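Local coordinates for NIF3-related protein (PDB 2GX8), which binds a pair of zinc ions through a conserved dimetal motif and carries a probable regulatory domain, its biological function being unknown, at residues Leu180-Ile188 / Thr230-Val240. Numbering follows the deposited sequence.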
loop_
_atom_site.group_PDB
_atom_site.type_symbol
_atom_site.label_atom_id
_atom_site.label_comp_id
_atom_site.label_asym_id
_atom_site.label_seq_id
_atom_site.Cartn_x
_atom_site.Cartn_y
_atom_site.Cartn_z
ATOM N N LEU C 180 12.131 46.162 -9.959
ATOM C CA LEU C 180 11.357 44.964 -10.264
ATOM C C LEU C 180 11.818 44.340 -11.572
ATOM O O LEU C 180 12.030 43.134 -11.649
ATOM C CB LEU C 180 9.880 45.309 -10.353
ATOM C CG LEU C 180 9.104 45.545 -9.057
ATOM C CD1 LEU C 180 7.730 46.041 -9.404
ATOM C CD2 LEU C 180 8.986 44.279 -8.225
ATOM N N GLY C 181 11.999 45.184 -12.584
ATOM C CA GLY C 181 12.415 44.758 -13.911
ATOM C C GLY C 181 13.796 44.152 -13.939
ATOM O O GLY C 181 13.952 43.017 -14.391
ATOM N N ASP C 182 14.783 44.916 -13.454
ATOM C CA ASP C 182 16.179 44.478 -13.356
ATOM C C ASP C 182 16.292 43.130 -12.647
ATOM O O ASP C 182 17.107 42.300 -13.029
ATOM C CB ASP C 182 17.039 45.527 -12.640
ATOM C CG ASP C 182 17.255 46.790 -13.473
ATOM O OD1 ASP C 182 16.718 46.896 -14.603
ATOM O OD2 ASP C 182 17.984 47.683 -12.994
ATOM N N ALA C 183 15.441 42.919 -11.644
ATOM C CA ALA C 183 15.382 41.672 -10.879
ATOM C C ALA C 183 14.658 40.522 -11.608
ATOM O O ALA C 183 14.513 39.430 -11.049
ATOM C CB ALA C 183 14.736 41.920 -9.506
ATOM N N GLY C 184 14.182 40.776 -12.827
ATOM C CA GLY C 184 13.533 39.743 -13.640
ATOM C C GLY C 184 12.015 39.663 -13.650
ATOM O O GLY C 184 11.445 38.742 -14.241
ATOM N N ALA C 185 11.346 40.613 -13.002
ATOM C CA ALA C 185 9.897 40.632 -12.989
ATOM C C ALA C 185 9.395 41.254 -14.282
ATOM O O ALA C 185 9.988 42.207 -14.782
ATOM C CB ALA C 185 9.408 41.412 -11.814
ATOM N N GLY C 186 8.304 40.718 -14.821
ATOM C CA GLY C 186 7.727 41.227 -16.061
ATOM C C GLY C 186 8.476 40.798 -17.319
ATOM O O GLY C 186 8.401 41.470 -18.344
ATOM N N HIS C 187 9.203 39.682 -17.232
ATOM C CA HIS C 187 9.951 39.133 -18.367
ATOM C C HIS C 187 9.214 37.921 -18.944
ATOM O O HIS C 187 9.426 36.782 -18.526
ATOM C CB HIS C 187 11.393 38.785 -17.967
ATOM C CG HIS C 187 12.263 38.353 -19.114
ATOM N ND1 HIS C 187 12.629 37.038 -19.322
ATOM C CD2 HIS C 187 12.835 39.062 -20.116
ATOM C CE1 HIS C 187 13.390 36.957 -20.400
ATOM N NE2 HIS C 187 13.532 38.173 -20.899
ATOM N N ILE C 188 8.324 38.205 -19.893
ATOM C CA ILE C 188 7.515 37.200 -20.581
ATOM C C ILE C 188 7.689 37.350 -22.103
ATOM O O ILE C 188 7.447 38.432 -22.665
ATOM C CB ILE C 188 6.001 37.332 -20.194
ATOM C CG1 ILE C 188 5.779 37.047 -18.697
ATOM C CG2 ILE C 188 5.108 36.438 -21.077
ATOM C CD1 ILE C 188 6.243 35.678 -18.229
ATOM N N THR C 230 2.967 43.642 -11.670
ATOM C CA THR C 230 3.889 42.978 -12.575
ATOM C C THR C 230 3.792 41.479 -12.322
ATOM O O THR C 230 3.481 41.041 -11.200
ATOM C CB THR C 230 5.337 43.488 -12.404
ATOM O OG1 THR C 230 6.096 43.189 -13.578
ATOM C CG2 THR C 230 6.007 42.891 -11.205
ATOM N N ILE C 231 4.016 40.703 -13.372
ATOM C CA ILE C 231 3.928 39.260 -13.299
ATOM C C ILE C 231 5.308 38.632 -12.982
ATOM O O ILE C 231 6.353 39.152 -13.372
ATOM C CB ILE C 231 3.273 38.704 -14.626
ATOM C CG1 ILE C 231 2.881 37.216 -14.516
ATOM C CG2 ILE C 231 4.152 38.990 -15.852
ATOM C CD1 ILE C 231 2.103 36.686 -15.724
ATOM N N ILE C 232 5.306 37.541 -12.226
ATOM C CA ILE C 232 6.539 36.819 -11.905
ATOM C C ILE C 232 6.353 35.314 -11.859
ATOM O O ILE C 232 5.239 34.836 -11.621
ATOM C CB ILE C 232 7.173 37.194 -10.516
ATOM C CG1 ILE C 232 6.220 36.880 -9.365
ATOM C CG2 ILE C 232 7.670 38.613 -10.483
ATOM C CD1 ILE C 232 6.891 36.926 -8.012
ATOM N N PRO C 233 7.440 34.568 -12.144
ATOM C CA PRO C 233 7.436 33.132 -11.915
ATOM C C PRO C 233 7.717 32.934 -10.429
ATOM O O PRO C 233 8.557 33.644 -9.873
ATOM C CB PRO C 233 8.607 32.615 -12.773
ATOM C CG PRO C 233 9.476 33.780 -13.043
ATOM C CD PRO C 233 8.699 35.045 -12.752
ATOM N N ALA C 234 7.017 31.999 -9.796
ATOM C CA ALA C 234 7.185 31.720 -8.374
ATOM C C ALA C 234 8.646 31.623 -7.871
ATOM O O ALA C 234 8.956 32.073 -6.772
ATOM C CB ALA C 234 6.398 30.466 -7.998
ATOM N N SER C 235 9.537 31.050 -8.680
ATOM C CA SER C 235 10.944 30.906 -8.306
ATOM C C SER C 235 11.663 32.258 -8.136
ATOM O O SER C 235 12.647 32.352 -7.387
ATOM C CB SER C 235 11.696 30.056 -9.327
ATOM O OG SER C 235 11.932 30.780 -10.519
ATOM N N LEU C 236 11.192 33.298 -8.826
ATOM C CA LEU C 236 11.811 34.619 -8.694
ATOM C C LEU C 236 11.214 35.475 -7.581
ATOM O O LEU C 236 11.682 36.589 -7.356
ATOM C CB LEU C 236 11.762 35.414 -10.010
ATOM C CG LEU C 236 12.657 35.072 -11.207
ATOM C CD1 LEU C 236 12.443 36.099 -12.323
ATOM C CD2 LEU C 236 14.143 35.015 -10.822
ATOM N N GLN C 237 10.200 34.960 -6.883
ATOM C CA GLN C 237 9.527 35.731 -5.828
ATOM C C GLN C 237 10.486 36.359 -4.787
ATOM O O GLN C 237 10.526 37.586 -4.610
ATOM C CB GLN C 237 8.398 34.920 -5.145
ATOM C CG GLN C 237 7.528 35.778 -4.185
ATOM C CD GLN C 237 6.392 35.030 -3.502
ATOM O OE1 GLN C 237 6.114 35.277 -2.332
ATOM N NE2 GLN C 237 5.724 34.131 -4.224
ATOM N N ARG C 238 11.277 35.523 -4.139
ATOM C CA ARG C 238 12.164 35.990 -3.083
ATOM C C ARG C 238 13.091 37.148 -3.513
ATOM O O ARG C 238 13.118 38.205 -2.870
ATOM C CB ARG C 238 12.937 34.802 -2.504
ATOM C CG ARG C 238 13.725 35.133 -1.270
ATOM C CD ARG C 238 14.277 33.869 -0.669
ATOM N NE ARG C 238 15.417 34.138 0.197
ATOM C CZ ARG C 238 16.667 34.220 -0.248
ATOM N NH1 ARG C 238 16.908 34.070 -1.547
ATOM N NH2 ARG C 238 17.672 34.453 0.596
ATOM N N LYS C 239 13.814 36.941 -4.613
ATOM C CA LYS C 239 14.717 37.940 -5.181
ATOM C C LYS C 239 13.971 39.221 -5.584
ATOM O O LYS C 239 14.412 40.319 -5.260
ATOM C CB LYS C 239 15.501 37.342 -6.366
ATOM C CG LYS C 239 16.218 38.370 -7.212
ATOM C CD LYS C 239 17.142 37.768 -8.254
ATOM C CE LYS C 239 17.891 38.894 -8.955
ATOM N NZ LYS C 239 19.027 38.411 -9.777
ATOM N N VAL C 240 12.836 39.076 -6.264
ATOM C CA VAL C 240 12.049 40.228 -6.714
ATOM C C VAL C 240 11.430 41.062 -5.566
ATOM O O VAL C 240 11.424 42.300 -5.621
ATOM C CB VAL C 240 10.981 39.812 -7.768
ATOM C CG1 VAL C 240 9.986 40.927 -8.008
ATOM C CG2 VAL C 240 11.653 39.369 -9.090
HETATM O O HOH W 1 8.794 37.381 -15.129
#
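Gly186 and Ile231 make the one direct hydrogen bond between the two segments. Gly186 N donates to Ile231 O at 2.9 Å, nearly in line with the carbonyl (C=O...N 164°). Bridging water 1 accepts from His187 N, donates to Gly184 O and reaches Ile231 O by a weak bond. Thr230 OG1 lies near Gly186, but its hydrogen bond goes to Cys194 O.

The apolar contacts centre on Ala185. Its CB sits 3.6 Å from Ile232 CG2 and also touches CG2 of Thr230 and CG1 of Val240. Val240 CG1, anti to the backbone N (chi1 168°), meets Leu180 CD2 at 3.5 Å, the two side chains crossing at about a right angle. The CG2 branch rests on Ala183, 4.0 Å from its CB. CD1 of Leu180 touches Thr230 CG2, the side chains running past each other in opposite directions. Met244 and Ala243 of helix 237-247 continue this packing. Exposed Ile188 crosses Ile231 at about a right angle, CG1 3.8 Å from CG2.

Leu236 and Lys239 reach the turn's carbonyls. Leu236 CD1 comes to 3.4 Å from Gly184 O. The extended aliphatic chain of Lys239 runs by Ala183 O.

Helix 170-182 ends in a Schellman motif: Gly184 has positive phi (97°), and Gly184 N and Ala185 N bond back to Gly181 O and Leu180 O. After the turn, the Gly186 bond ties the backbone to the end of strand 221-233. The contact thus joins a helix C-terminus to a strand-to-helix connection in an alpha+beta part of the chain, where helices 170-182 and 237-247 pack against antiparallel strands.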